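PDB 2OZG: GCN5-related N-acetyltransferase from Anabaena variabilis, which probably transfers acetyl groups from acetyl-coenzyme A to an acceptor amine, possibly on an aminoglycoside, as a member of the GCN5-related N-acetyltransferase family. Local coordinates for residues Q29-S34 and I82-I87; N49-Y54 and G61-L66; V117-T122 and D284-R289. One frame throughout, in Å; residues are numbered along the deposited sequence.

Contact 1 (Q29-S34 and I82-I87); sequences QCFVMS and IAAVGI. With COA (coenzyme A), chain C.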
loop_
_atom_site.group_PDB
_atom_site.type_symbol
_atom_site.label_atom_id
_atom_site.label_comp_id
_atom_site.label_asym_id
_atom_site.label_seq_id
_atom_site.Cartn_x
_atom_site.Cartn_y
_atom_site.Cartn_z
ATOM N N GLN A 29 -14.629 -19.574 18.571
ATOM C CA GLN A 29 -15.332 -18.388 18.152
ATOM C C GLN A 29 -14.627 -17.149 18.662
ATOM O O GLN A 29 -14.331 -16.253 17.902
ATOM C CB GLN A 29 -16.783 -18.438 18.615
ATOM C CG GLN A 29 -17.593 -17.189 18.345
ATOM C CD GLN A 29 -19.085 -17.478 18.512
ATOM O OE1 GLN A 29 -19.454 -18.540 19.008
ATOM N NE2 GLN A 29 -19.927 -16.564 18.092
ATOM N N CYS A 30 -14.377 -17.101 19.956
ATOM C CA CYS A 30 -13.719 -15.963 20.558
ATOM C C CYS A 30 -12.406 -15.572 19.908
ATOM O O CYS A 30 -12.183 -14.405 19.623
ATOM C CB CYS A 30 -13.484 -16.206 22.034
ATOM S SG CYS A 30 -14.955 -16.176 23.018
ATOM N N PHE A 31 -11.546 -16.548 19.671
ATOM C CA PHE A 31 -10.246 -16.297 19.117
ATOM C C PHE A 31 -10.109 -16.449 17.632
ATOM O O PHE A 31 -9.019 -16.406 17.126
ATOM C CB PHE A 31 -9.260 -17.157 19.900
ATOM C CG PHE A 31 -9.231 -16.754 21.316
ATOM C CD1 PHE A 31 -8.670 -15.536 21.662
ATOM C CD2 PHE A 31 -9.869 -17.480 22.278
ATOM C CE1 PHE A 31 -8.691 -15.105 22.925
ATOM C CE2 PHE A 31 -9.896 -17.044 23.564
ATOM C CZ PHE A 31 -9.316 -15.853 23.892
ATOM N N VAL A 32 -11.230 -16.665 16.947
ATOM C CA VAL A 32 -11.288 -16.795 15.495
ATOM C C VAL A 32 -10.348 -17.899 15.034
ATOM O O VAL A 32 -9.537 -17.690 14.137
ATOM C CB VAL A 32 -10.980 -15.419 14.780
ATOM C CG1 VAL A 32 -11.482 -15.463 13.320
ATOM C CG2 VAL A 32 -11.671 -14.298 15.517
HETATM N N MSE A 33 -10.495 -19.082 15.617
HETATM C CA MSE A 33 -9.648 -20.198 15.284
HETATM C C MSE A 33 -10.266 -20.978 14.155
HETATM O O MSE A 33 -11.475 -21.083 14.035
HETATM C CB MSE A 33 -9.476 -21.101 16.508
HETATM C CG MSE A 33 -8.892 -20.391 17.707
HETATM SE SE MSE A 33 -8.831 -21.507 19.329
HETATM C CE MSE A 33 -7.156 -22.444 18.884
ATOM N N SER A 34 -9.439 -21.534 13.298
ATOM C CA SER A 34 -9.984 -22.336 12.207
ATOM C C SER A 34 -10.779 -23.497 12.827
ATOM O O SER A 34 -10.481 -23.935 13.951
ATOM C CB SER A 34 -8.859 -22.871 11.323
ATOM O OG SER A 34 -7.979 -21.819 10.960
ATOM N N ILE A 82 -2.775 -16.803 32.977
ATOM C CA ILE A 82 -4.185 -16.881 32.550
ATOM C C ILE A 82 -4.203 -16.881 31.025
ATOM O O ILE A 82 -3.689 -15.960 30.417
ATOM C CB ILE A 82 -5.042 -15.753 33.130
ATOM C CG1 ILE A 82 -4.951 -15.707 34.656
ATOM C CG2 ILE A 82 -6.527 -15.870 32.689
ATOM C CD1 ILE A 82 -5.457 -16.895 35.292
ATOM N N ALA A 83 -4.813 -17.898 30.411
ATOM C CA ALA A 83 -4.900 -17.959 28.999
ATOM C C ALA A 83 -6.361 -18.175 28.498
ATOM O O ALA A 83 -7.268 -18.635 29.224
ATOM C CB ALA A 83 -3.982 -19.078 28.487
ATOM N N ALA A 84 -6.537 -17.896 27.215
ATOM C CA ALA A 84 -7.802 -18.134 26.496
ATOM C C ALA A 84 -9.084 -17.697 27.227
ATOM O O ALA A 84 -10.003 -18.494 27.401
ATOM C CB ALA A 84 -7.884 -19.593 26.099
ATOM N N VAL A 85 -9.134 -16.441 27.655
ATOM C CA VAL A 85 -10.316 -15.939 28.309
ATOM C C VAL A 85 -11.330 -15.618 27.227
ATOM O O VAL A 85 -11.072 -14.797 26.358
ATOM C CB VAL A 85 -10.027 -14.636 29.090
ATOM C CG1 VAL A 85 -11.300 -14.103 29.704
ATOM C CG2 VAL A 85 -8.988 -14.885 30.149
ATOM N N GLY A 86 -12.474 -16.271 27.279
ATOM C CA GLY A 86 -13.524 -16.016 26.312
ATOM C C GLY A 86 -14.912 -16.160 26.886
ATOM O O GLY A 86 -15.202 -17.115 27.626
ATOM N N ILE A 87 -15.772 -15.216 26.527
ATOM C CA ILE A 87 -17.211 -15.240 26.843
ATOM C C ILE A 87 -17.938 -15.257 25.513
ATOM O O ILE A 87 -17.684 -14.427 24.687
ATOM C CB ILE A 87 -17.639 -13.975 27.617
ATOM C CG1 ILE A 87 -16.774 -13.793 28.854
ATOM C CG2 ILE A 87 -19.093 -14.018 28.008
ATOM C CD1 ILE A 87 -16.973 -14.908 29.955
HETATM N N1A COA C . -12.930 -3.571 25.498
HETATM C C2A COA C . -12.777 -2.857 26.630
HETATM N N3A COA C . -13.350 -3.227 27.793
HETATM C C4A COA C . -14.113 -4.346 27.832
HETATM C C5A COA C . -14.310 -5.109 26.684
HETATM C C6A COA C . -13.689 -4.688 25.491
HETATM N N6A COA C . -13.804 -5.350 24.320
HETATM N N7A COA C . -15.115 -6.136 27.050
HETATM C C8A COA C . -15.404 -6.008 28.370
HETATM N N9A COA C . -14.782 -4.912 28.835
HETATM C C1B COA C . -14.775 -4.335 30.212
HETATM C C2B COA C . -16.053 -3.554 30.508
HETATM O O2B COA C . -15.986 -2.183 30.052
HETATM C C3B COA C . -16.203 -3.727 32.015
HETATM O O3B COA C . -15.716 -2.599 32.755
HETATM P P3B COA C . -16.755 -1.479 33.326
HETATM O O7A COA C . -17.372 -2.144 34.545
HETATM O O8A COA C . -15.862 -0.267 33.568
HETATM O O9A COA C . -17.791 -1.267 32.227
HETATM C C4B COA C . -15.428 -4.991 32.377
HETATM O O4B COA C . -14.651 -5.347 31.226
HETATM C C5B COA C . -16.351 -6.145 32.773
HETATM O O5B COA C . -17.137 -6.522 31.633
HETATM P P1A COA C . -17.782 -8.005 31.428
HETATM O O1A COA C . -17.412 -8.885 32.599
HETATM O O2A COA C . -19.262 -7.813 31.092
HETATM O O3A COA C . -17.034 -8.493 30.058
HETATM P P2A COA C . -17.698 -9.482 28.931
HETATM O O4A COA C . -18.433 -10.579 29.706
HETATM O O5A COA C . -18.509 -8.614 27.972
HETATM O O6A COA C . -16.346 -10.087 28.172
HETATM C CBP COA C . -14.749 -10.620 26.228
HETATM C CCP COA C . -16.170 -10.292 26.737
HETATM C CDP COA C . -14.076 -11.409 27.350
HETATM C CEP COA C . -14.011 -9.285 26.175
HETATM C CAP COA C . -14.854 -11.446 24.866
HETATM O OAP COA C . -14.630 -12.885 25.047
HETATM C C9P COA C . -14.091 -11.063 23.567
HETATM O O9P COA C . -14.535 -10.108 22.728
HETATM N N8P COA C . -13.000 -11.707 23.106
HETATM C C7P COA C . -12.128 -12.784 23.577
HETATM C C6P COA C . -10.779 -12.083 23.581
HETATM C C5P COA C . -10.393 -11.662 24.992
HETATM O O5P COA C . -11.185 -11.063 25.715
HETATM N N4P COA C . -9.146 -11.949 25.395
HETATM C C3P COA C . -8.555 -11.618 26.688
HETATM C C2P COA C . -7.192 -12.274 26.686
HETATM S S1P COA C . -7.347 -14.106 26.777
#
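Chi1 of Cys30 (-71°) and chi1 of Phe31 (-63°) turn SG and CG anti to their own carbonyl carbons, and from these rotamers both side chains run on to strand 75-87, Cys30 meeting Gly86 and Phe31 meeting Ala84 and Val85. Cys30 SG rests 3.6 Å from Gly86 CA, an approach possible where the strand presents no side chain. The Phe31 ring arrives obliquely: its CZ is 3.2 Å from Val85 O and its CE2 is 3.8 Å from Ala84 CA. The same ring also touches the coenzyme, CE1 standing 3.7 Å from C6P of the pantetheine arm. Helix 20-30 ends here in a Schellman motif with Val32 as its C-prime residue, while Phe31 O is hydrogen-bonded to Arg222 of a second subunit.

Ala84 has a positive phi within the strand, consistent with the beta bulge that GNAT enzymes carry at this point. Beyond it the backbone serves coenzyme A. Ile87 N donates to the pantetheine hydroxyl OAP over 3.0 Å in an almost straight bond (177°), and OAP returns a weak bond to Ile87 O. At the other end of the arm, S1P lies 3.1 Å from Val85 N. Between the two segments the contacts are van der Waals ones, and the polar hold on the cofactor here comes from the backbone of Ile87. As in related acetyltransferases, a backbone N-H beside the sulfur would probably help to polarise the thioester carbonyl once an acetyl group is in place.

Contact 2 (N49-Y54 and G61-L66); sequences NFRVIY and GGLAIL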
loop_
_atom_site.group_PDB
_atom_site.type_symbol
_atom_site.label_atom_id
_atom_site.label_comp_id
_atom_site.label_asym_id
_atom_site.label_seq_id
_atom_site.Cartn_x
_atom_site.Cartn_y
_atom_site.Cartn_z
ATOM N N ASN A 49 -6.796 -27.932 33.521
ATOM C CA ASN A 49 -6.438 -26.526 33.616
ATOM C C ASN A 49 -7.500 -25.572 33.138
ATOM O O ASN A 49 -7.375 -24.367 33.320
ATOM C CB ASN A 49 -5.135 -26.283 32.855
ATOM C CG ASN A 49 -3.974 -26.992 33.493
ATOM O OD1 ASN A 49 -3.881 -27.020 34.706
ATOM N ND2 ASN A 49 -3.121 -27.632 32.680
ATOM N N PHE A 50 -8.550 -26.097 32.524
ATOM C CA PHE A 50 -9.627 -25.197 32.082
ATOM C C PHE A 50 -10.722 -25.012 33.149
ATOM O O PHE A 50 -10.975 -25.876 34.017
ATOM C CB PHE A 50 -10.213 -25.620 30.766
ATOM C CG PHE A 50 -9.313 -25.404 29.601
ATOM C CD1 PHE A 50 -8.407 -26.370 29.235
ATOM C CD2 PHE A 50 -9.433 -24.284 28.819
ATOM C CE1 PHE A 50 -7.610 -26.183 28.119
ATOM C CE2 PHE A 50 -8.629 -24.086 27.709
ATOM C CZ PHE A 50 -7.730 -25.041 27.357
ATOM N N ARG A 51 -11.304 -23.834 33.124
ATOM C CA ARG A 51 -12.341 -23.434 34.059
ATOM C C ARG A 51 -13.465 -22.910 33.217
ATOM O O ARG A 51 -13.244 -22.324 32.135
ATOM C CB ARG A 51 -11.870 -22.268 34.944
ATOM C CG ARG A 51 -10.698 -22.595 35.786
ATOM C CD ARG A 51 -11.072 -23.701 36.761
ATOM N NE ARG A 51 -9.936 -24.080 37.583
ATOM C CZ ARG A 51 -9.077 -25.033 37.282
ATOM N NH1 ARG A 51 -9.182 -25.776 36.187
ATOM N NH2 ARG A 51 -8.095 -25.252 38.107
ATOM N N VAL A 52 -14.658 -23.051 33.762
ATOM C CA VAL A 52 -15.883 -22.661 33.060
ATOM C C VAL A 52 -16.729 -21.756 33.896
ATOM O O VAL A 52 -16.794 -21.932 35.083
ATOM C CB VAL A 52 -16.729 -23.956 32.744
ATOM C CG1 VAL A 52 -18.141 -23.607 32.328
ATOM C CG2 VAL A 52 -16.023 -24.781 31.650
ATOM N N ILE A 53 -17.384 -20.777 33.273
ATOM C CA ILE A 53 -18.406 -19.979 33.962
ATOM C C ILE A 53 -19.766 -20.256 33.316
ATOM O O ILE A 53 -19.880 -20.318 32.083
ATOM C CB ILE A 53 -18.071 -18.460 33.998
ATOM C CG1 ILE A 53 -19.057 -17.699 34.864
ATOM C CG2 ILE A 53 -18.026 -17.847 32.631
ATOM C CD1 ILE A 53 -18.771 -16.237 34.901
ATOM N N TYR A 54 -20.775 -20.485 34.156
ATOM C CA TYR A 54 -22.122 -20.731 33.695
ATOM C C TYR A 54 -22.984 -19.545 34.004
ATOM O O TYR A 54 -22.770 -18.894 34.999
ATOM C CB TYR A 54 -22.764 -21.902 34.439
ATOM C CG TYR A 54 -22.281 -23.279 34.044
ATOM C CD1 TYR A 54 -21.136 -23.828 34.595
ATOM C CD2 TYR A 54 -23.006 -24.050 33.137
ATOM C CE1 TYR A 54 -20.715 -25.106 34.228
ATOM C CE2 TYR A 54 -22.588 -25.306 32.765
ATOM C CZ TYR A 54 -21.446 -25.833 33.310
ATOM O OH TYR A 54 -21.049 -27.093 32.916
ATOM N N GLY A 61 -18.724 -19.240 29.137
ATOM C CA GLY A 61 -17.377 -18.972 28.758
ATOM C C GLY A 61 -16.410 -19.659 29.683
ATOM O O GLY A 61 -16.801 -20.532 30.487
ATOM N N GLY A 62 -15.149 -19.257 29.583
ATOM C CA GLY A 62 -14.125 -19.873 30.376
ATOM C C GLY A 62 -12.732 -19.393 30.098
ATOM O O GLY A 62 -12.508 -18.442 29.372
ATOM N N LEU A 63 -11.773 -20.075 30.717
ATOM C CA LEU A 63 -10.391 -19.775 30.516
ATOM C C LEU A 63 -9.540 -20.984 30.926
ATOM O O LEU A 63 -10.064 -22.015 31.412
ATOM C CB LEU A 63 -10.011 -18.473 31.304
ATOM C CG LEU A 63 -10.378 -18.441 32.821
ATOM C CD1 LEU A 63 -9.561 -19.408 33.639
ATOM C CD2 LEU A 63 -10.191 -17.092 33.437
ATOM N N ALA A 64 -8.224 -20.831 30.750
ATOM C CA ALA A 64 -7.216 -21.745 31.237
ATOM C C ALA A 64 -6.302 -21.051 32.239
ATOM O O ALA A 64 -5.907 -19.869 32.082
ATOM C CB ALA A 64 -6.356 -22.288 30.080
ATOM N N ILE A 65 -6.009 -21.780 33.299
ATOM C CA ILE A 65 -5.044 -21.373 34.312
ATOM C C ILE A 65 -3.779 -22.240 34.089
ATOM O O ILE A 65 -3.880 -23.482 34.090
ATOM C CB ILE A 65 -5.525 -21.654 35.756
ATOM C CG1 ILE A 65 -6.836 -20.942 36.066
ATOM C CG2 ILE A 65 -4.455 -21.139 36.745
ATOM C CD1 ILE A 65 -7.321 -21.273 37.465
ATOM N N LEU A 66 -2.618 -21.600 33.949
ATOM C CA LEU A 66 -1.315 -22.297 33.756
ATOM C C LEU A 66 -0.425 -22.115 34.971
ATOM O O LEU A 66 0.202 -21.049 35.156
ATOM C CB LEU A 66 -0.578 -21.789 32.473
ATOM C CG LEU A 66 -1.419 -21.878 31.202
ATOM C CD1 LEU A 66 -0.647 -21.394 29.966
ATOM C CD2 LEU A 66 -1.906 -23.295 30.948
HETATM O O HOH W 1 -4.947 -25.432 36.371
#
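This is an antiparallel beta hairpin, strand 50-55 paired with strand 58-72, in the N-terminal of the two GNAT regions, the axes of the short strand segments approaching to 4.6 Å. The hydrogen-bonded pair Arg51-Leu63 is closed from both sides, by Arg51 N to Leu63 O (2.8 Å) and by Leu63 N to Arg51 O (3.0 Å). Ile53 N to Gly61 O continues the pattern, with a weak return bond from Gly61 N, and Ile65 N to Asn49 O extends it. At the non-hydrogen-bonded pair Val52-Gly62, the bare glycine lets Arg51 O sit 3.1 Å from Gly62 CA.

Phe50 and Ala64 share one face of the sheet: Ala64 CB lies 3.7 Å above the Phe50 ring plane, offset toward the rim, in a CH-pi contact. On the opposite face Leu63 CD1 meets Arg51 CB at 3.9 Å, and helix 96-110 packs over Leu63. Ile65 CD1 touches Arg51 NE as the two side chains cross at about a right angle. Glu107 of that helix holds Arg51 NH2 in a salt bridge. Chi2 of Arg51 (-63°) bends CD aside, and NH1 reaches Phe50 O at 2.8 Å from above the carbonyl plane.

Contact 3 (V117-T122 and D284-R289); sequences VLYPAT and DRWMLR. With COA (coenzyme A), chain C.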
loop_
_atom_site.group_PDB
_atom_site.type_symbol
_atom_site.label_atom_id
_atom_site.label_comp_id
_atom_site.label_asym_id
_atom_site.label_seq_id
_atom_site.Cartn_x
_atom_site.Cartn_y
_atom_site.Cartn_z
ATOM N N VAL A 117 -0.134 -13.661 35.719
ATOM C CA VAL A 117 0.214 -12.881 34.539
ATOM C C VAL A 117 -0.687 -13.294 33.339
ATOM O O VAL A 117 -1.108 -14.467 33.243
ATOM C CB VAL A 117 1.703 -13.125 34.182
ATOM C CG1 VAL A 117 2.101 -12.554 32.749
ATOM C CG2 VAL A 117 2.580 -12.554 35.257
ATOM N N LEU A 118 -0.925 -12.337 32.439
ATOM C CA LEU A 118 -1.717 -12.511 31.224
ATOM C C LEU A 118 -1.449 -11.381 30.245
ATOM O O LEU A 118 -0.987 -10.295 30.612
ATOM C CB LEU A 118 -3.238 -12.575 31.546
ATOM C CG LEU A 118 -3.903 -11.429 32.323
ATOM C CD1 LEU A 118 -4.185 -10.227 31.458
ATOM C CD2 LEU A 118 -5.204 -11.923 32.904
ATOM N N TYR A 119 -1.774 -11.656 28.985
ATOM C CA TYR A 119 -1.674 -10.723 27.867
ATOM C C TYR A 119 -3.124 -10.267 27.633
ATOM O O TYR A 119 -4.021 -11.112 27.331
ATOM C CB TYR A 119 -1.112 -11.420 26.624
ATOM C CG TYR A 119 0.379 -11.610 26.624
ATOM C CD1 TYR A 119 1.186 -10.628 26.098
ATOM C CD2 TYR A 119 0.981 -12.769 27.133
ATOM C CE1 TYR A 119 2.558 -10.766 26.082
ATOM C CE2 TYR A 119 2.367 -12.949 27.081
ATOM C CZ TYR A 119 3.138 -11.929 26.579
ATOM O OH TYR A 119 4.476 -11.970 26.509
ATOM N N PRO A 120 -3.418 -8.987 27.909
ATOM C CA PRO A 120 -4.859 -8.622 27.823
ATOM C C PRO A 120 -5.389 -8.301 26.381
ATOM O O PRO A 120 -4.705 -7.689 25.617
ATOM C CB PRO A 120 -4.922 -7.317 28.633
ATOM C CG PRO A 120 -3.575 -6.666 28.294
ATOM C CD PRO A 120 -2.598 -7.840 28.350
ATOM N N ALA A 121 -6.597 -8.707 26.012
ATOM C CA ALA A 121 -7.130 -8.247 24.687
ATOM C C ALA A 121 -7.687 -6.850 24.934
ATOM O O ALA A 121 -7.750 -6.027 24.045
ATOM C CB ALA A 121 -8.211 -9.174 24.196
ATOM N N THR A 122 -8.062 -6.601 26.186
ATOM C CA THR A 122 -8.591 -5.333 26.616
ATOM C C THR A 122 -8.197 -5.129 28.091
ATOM O O THR A 122 -8.471 -5.957 28.958
ATOM C CB THR A 122 -10.108 -5.235 26.379
ATOM O OG1 THR A 122 -10.637 -4.072 27.057
ATOM C CG2 THR A 122 -10.811 -6.522 26.862
ATOM N N ASP A 284 3.925 -5.543 22.993
ATOM C CA ASP A 284 2.797 -5.745 23.870
ATOM C C ASP A 284 3.270 -5.657 25.309
ATOM O O ASP A 284 4.419 -5.996 25.618
ATOM C CB ASP A 284 2.215 -7.143 23.648
ATOM C CG ASP A 284 1.467 -7.264 22.350
ATOM O OD1 ASP A 284 0.270 -6.919 22.331
ATOM O OD2 ASP A 284 2.056 -7.727 21.346
ATOM N N ARG A 285 2.424 -5.122 26.175
ATOM C CA ARG A 285 2.677 -5.235 27.582
ATOM C C ARG A 285 1.742 -6.261 28.170
ATOM O O ARG A 285 0.558 -6.189 28.026
ATOM C CB ARG A 285 2.554 -3.916 28.313
ATOM C CG ARG A 285 3.612 -2.935 27.889
ATOM C CD ARG A 285 3.404 -1.566 28.524
ATOM N NE ARG A 285 4.403 -0.661 28.005
ATOM C CZ ARG A 285 4.367 0.655 28.130
ATOM N NH1 ARG A 285 3.396 1.237 28.825
ATOM N NH2 ARG A 285 5.302 1.391 27.534
ATOM N N TRP A 286 2.336 -7.231 28.850
ATOM C CA TRP A 286 1.591 -8.139 29.639
ATOM C C TRP A 286 1.334 -7.557 31.021
ATOM O O TRP A 286 2.021 -6.614 31.480
ATOM C CB TRP A 286 2.254 -9.517 29.702
ATOM C CG TRP A 286 3.722 -9.549 29.773
ATOM C CD1 TRP A 286 4.591 -9.607 28.709
ATOM C CD2 TRP A 286 4.529 -9.605 30.944
ATOM N NE1 TRP A 286 5.889 -9.661 29.168
ATOM C CE2 TRP A 286 5.875 -9.732 30.525
ATOM C CE3 TRP A 286 4.252 -9.563 32.324
ATOM C CZ2 TRP A 286 6.936 -9.822 31.427
ATOM C CZ3 TRP A 286 5.292 -9.673 33.204
ATOM C CH2 TRP A 286 6.631 -9.798 32.750
HETATM N N MSE A 287 0.368 -8.159 31.705
HETATM C CA MSE A 287 -0.050 -7.665 32.965
HETATM C C MSE A 287 0.165 -8.644 34.039
HETATM O O MSE A 287 0.157 -9.857 33.805
HETATM C CB MSE A 287 -1.514 -7.347 32.869
HETATM C CG MSE A 287 -1.868 -6.183 31.966
HETATM SE SE MSE A 287 -3.794 -5.732 32.055
HETATM C CE MSE A 287 -3.675 -3.752 32.227
ATOM N N LEU A 288 0.278 -8.131 35.252
ATOM C CA LEU A 288 0.506 -8.961 36.453
ATOM C C LEU A 288 -0.451 -8.575 37.578
ATOM O O LEU A 288 -0.767 -7.404 37.763
ATOM C CB LEU A 288 1.960 -8.747 36.939
ATOM C CG LEU A 288 2.427 -9.641 38.118
ATOM C CD1 LEU A 288 3.798 -10.271 37.949
ATOM C CD2 LEU A 288 2.331 -8.870 39.459
ATOM N N ARG A 289 -0.907 -9.578 38.321
ATOM C CA ARG A 289 -1.716 -9.361 39.473
ATOM C C ARG A 289 -0.925 -9.853 40.677
ATOM O O ARG A 289 -0.433 -11.003 40.698
ATOM C CB ARG A 289 -3.040 -10.138 39.359
ATOM C CG ARG A 289 -4.277 -9.378 39.990
ATOM C CD ARG A 289 -4.297 -9.273 41.492
ATOM N NE ARG A 289 -5.528 -8.588 41.902
ATOM C CZ ARG A 289 -5.852 -8.316 43.154
ATOM N NH1 ARG A 289 -5.036 -8.651 44.153
ATOM N NH2 ARG A 289 -6.963 -7.658 43.409
HETATM N N1A COA C . -12.930 -3.571 25.498
HETATM C C2A COA C . -12.777 -2.857 26.630
HETATM N N3A COA C . -13.350 -3.227 27.793
HETATM C C4A COA C . -14.113 -4.346 27.832
HETATM C C5A COA C . -14.310 -5.109 26.684
HETATM C C6A COA C . -13.689 -4.688 25.491
HETATM N N6A COA C . -13.804 -5.350 24.320
HETATM N N7A COA C . -15.115 -6.136 27.050
HETATM C C8A COA C . -15.404 -6.008 28.370
HETATM N N9A COA C . -14.782 -4.912 28.835
HETATM C C1B COA C . -14.775 -4.335 30.212
HETATM C C2B COA C . -16.053 -3.554 30.508
HETATM O O2B COA C . -15.986 -2.183 30.052
HETATM C C3B COA C . -16.203 -3.727 32.015
HETATM O O3B COA C . -15.716 -2.599 32.755
HETATM P P3B COA C . -16.755 -1.479 33.326
HETATM O O7A COA C . -17.372 -2.144 34.545
HETATM O O8A COA C . -15.862 -0.267 33.568
HETATM O O9A COA C . -17.791 -1.267 32.227
HETATM C C4B COA C . -15.428 -4.991 32.377
HETATM O O4B COA C . -14.651 -5.347 31.226
HETATM C C5B COA C . -16.351 -6.145 32.773
HETATM O O5B COA C . -17.137 -6.522 31.633
HETATM P P1A COA C . -17.782 -8.005 31.428
HETATM O O1A COA C . -17.412 -8.885 32.599
HETATM O O2A COA C . -19.262 -7.813 31.092
HETATM O O3A COA C . -17.034 -8.493 30.058
HETATM P P2A COA C . -17.698 -9.482 28.931
HETATM O O4A COA C . -18.433 -10.579 29.706
HETATM O O5A COA C . -18.509 -8.614 27.972
HETATM O O6A COA C . -16.346 -10.087 28.172
HETATM C CBP COA C . -14.749 -10.620 26.228
HETATM C CCP COA C . -16.170 -10.292 26.737
HETATM C CDP COA C . -14.076 -11.409 27.350
HETATM C CEP COA C . -14.011 -9.285 26.175
HETATM C CAP COA C . -14.854 -11.446 24.866
HETATM O OAP COA C . -14.630 -12.885 25.047
HETATM C C9P COA C . -14.091 -11.063 23.567
HETATM O O9P COA C . -14.535 -10.108 22.728
HETATM N N8P COA C . -13.000 -11.707 23.106
HETATM C C7P COA C . -12.128 -12.784 23.577
HETATM C C6P COA C . -10.779 -12.083 23.581
HETATM C C5P COA C . -10.393 -11.662 24.992
HETATM O O5P COA C . -11.185 -11.063 25.715
HETATM N N4P COA C . -9.146 -11.949 25.395
HETATM C C3P COA C . -8.555 -11.618 26.688
HETATM C C2P COA C . -7.192 -12.274 26.686
HETATM S S1P COA C . -7.347 -14.106 26.777
#
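Tyr119 and Trp286 meet in the tightly packed part of this contact. Trp286 CB stands 3.8 Å above the centre of the Tyr119 ring, a CH-pi approach over the face. Chi1 of Trp286 (38°) puts CG between the backbone N and the carbonyl carbon, and the five-membered ring that follows turns its edge toward the face of Tyr119 in an offset edge-to-face pair, planes at 64°. Beside it Val117 CG1 packs on Trp286 CE3 at 3.7 Å, while CG2 of the same valine meets Leu288 CD1. The backbones are stitched at the hydrogen-bonded antiparallel pair Leu118-Met287: Met287 N to Leu118 O is 2.8 Å and Leu118 N to Met287 O is 3.0 Å.

After Leu118 the chain leaves the strand, and beyond the Tyr119 ring the fit slackens toward the partly exposed Pro120 and Asp284. Pro120 CG lies 3.9 Å from SE of selenomethionine Met287. Asp284 CB approaches the Tyr119 ring edge, 4.4 Å from Tyr119 CE1. Ala121 CB faces coenzyme A instead, 3.2 Å from its N4P.

The Tyr119 hydroxyl is hydrogen-bonded to Asp394 O near the C terminus, and Gln276 of a third subunit reaches Arg285 N. The contact joins the chain's two GNAT regions: strand 279-290 of the second lies between strands 115-118 and 132-143, and helix 123-128 packs on Pro120 and Met287.

Overall arrangement
Contacts 1 and 2 lie within the N-terminal GNAT region, and contact 3 joins it to a strand from the second. Strand 75-87, shared by contact 1, pairs on one flank with strand 58-72 of contact 2, through Ala83 N to Ala64 O (2.8 Å) and Gly86 O to Gly62 N (2.9 Å). On its other flank Ile82 N reaches Val117 O of contact 3 at 2.9 Å. Centres of contacts 1 and 2 lie about 11 Å apart, those of 1 and 3 about 15 Å; contacts 2 and 3 do not touch, their nearest atoms being about 7 Å apart. Contacts 1 and 3 both border coenzyme A, whereas contact 2 forms a second shell, with the Leu63 side chain about 7 Å from the cofactor.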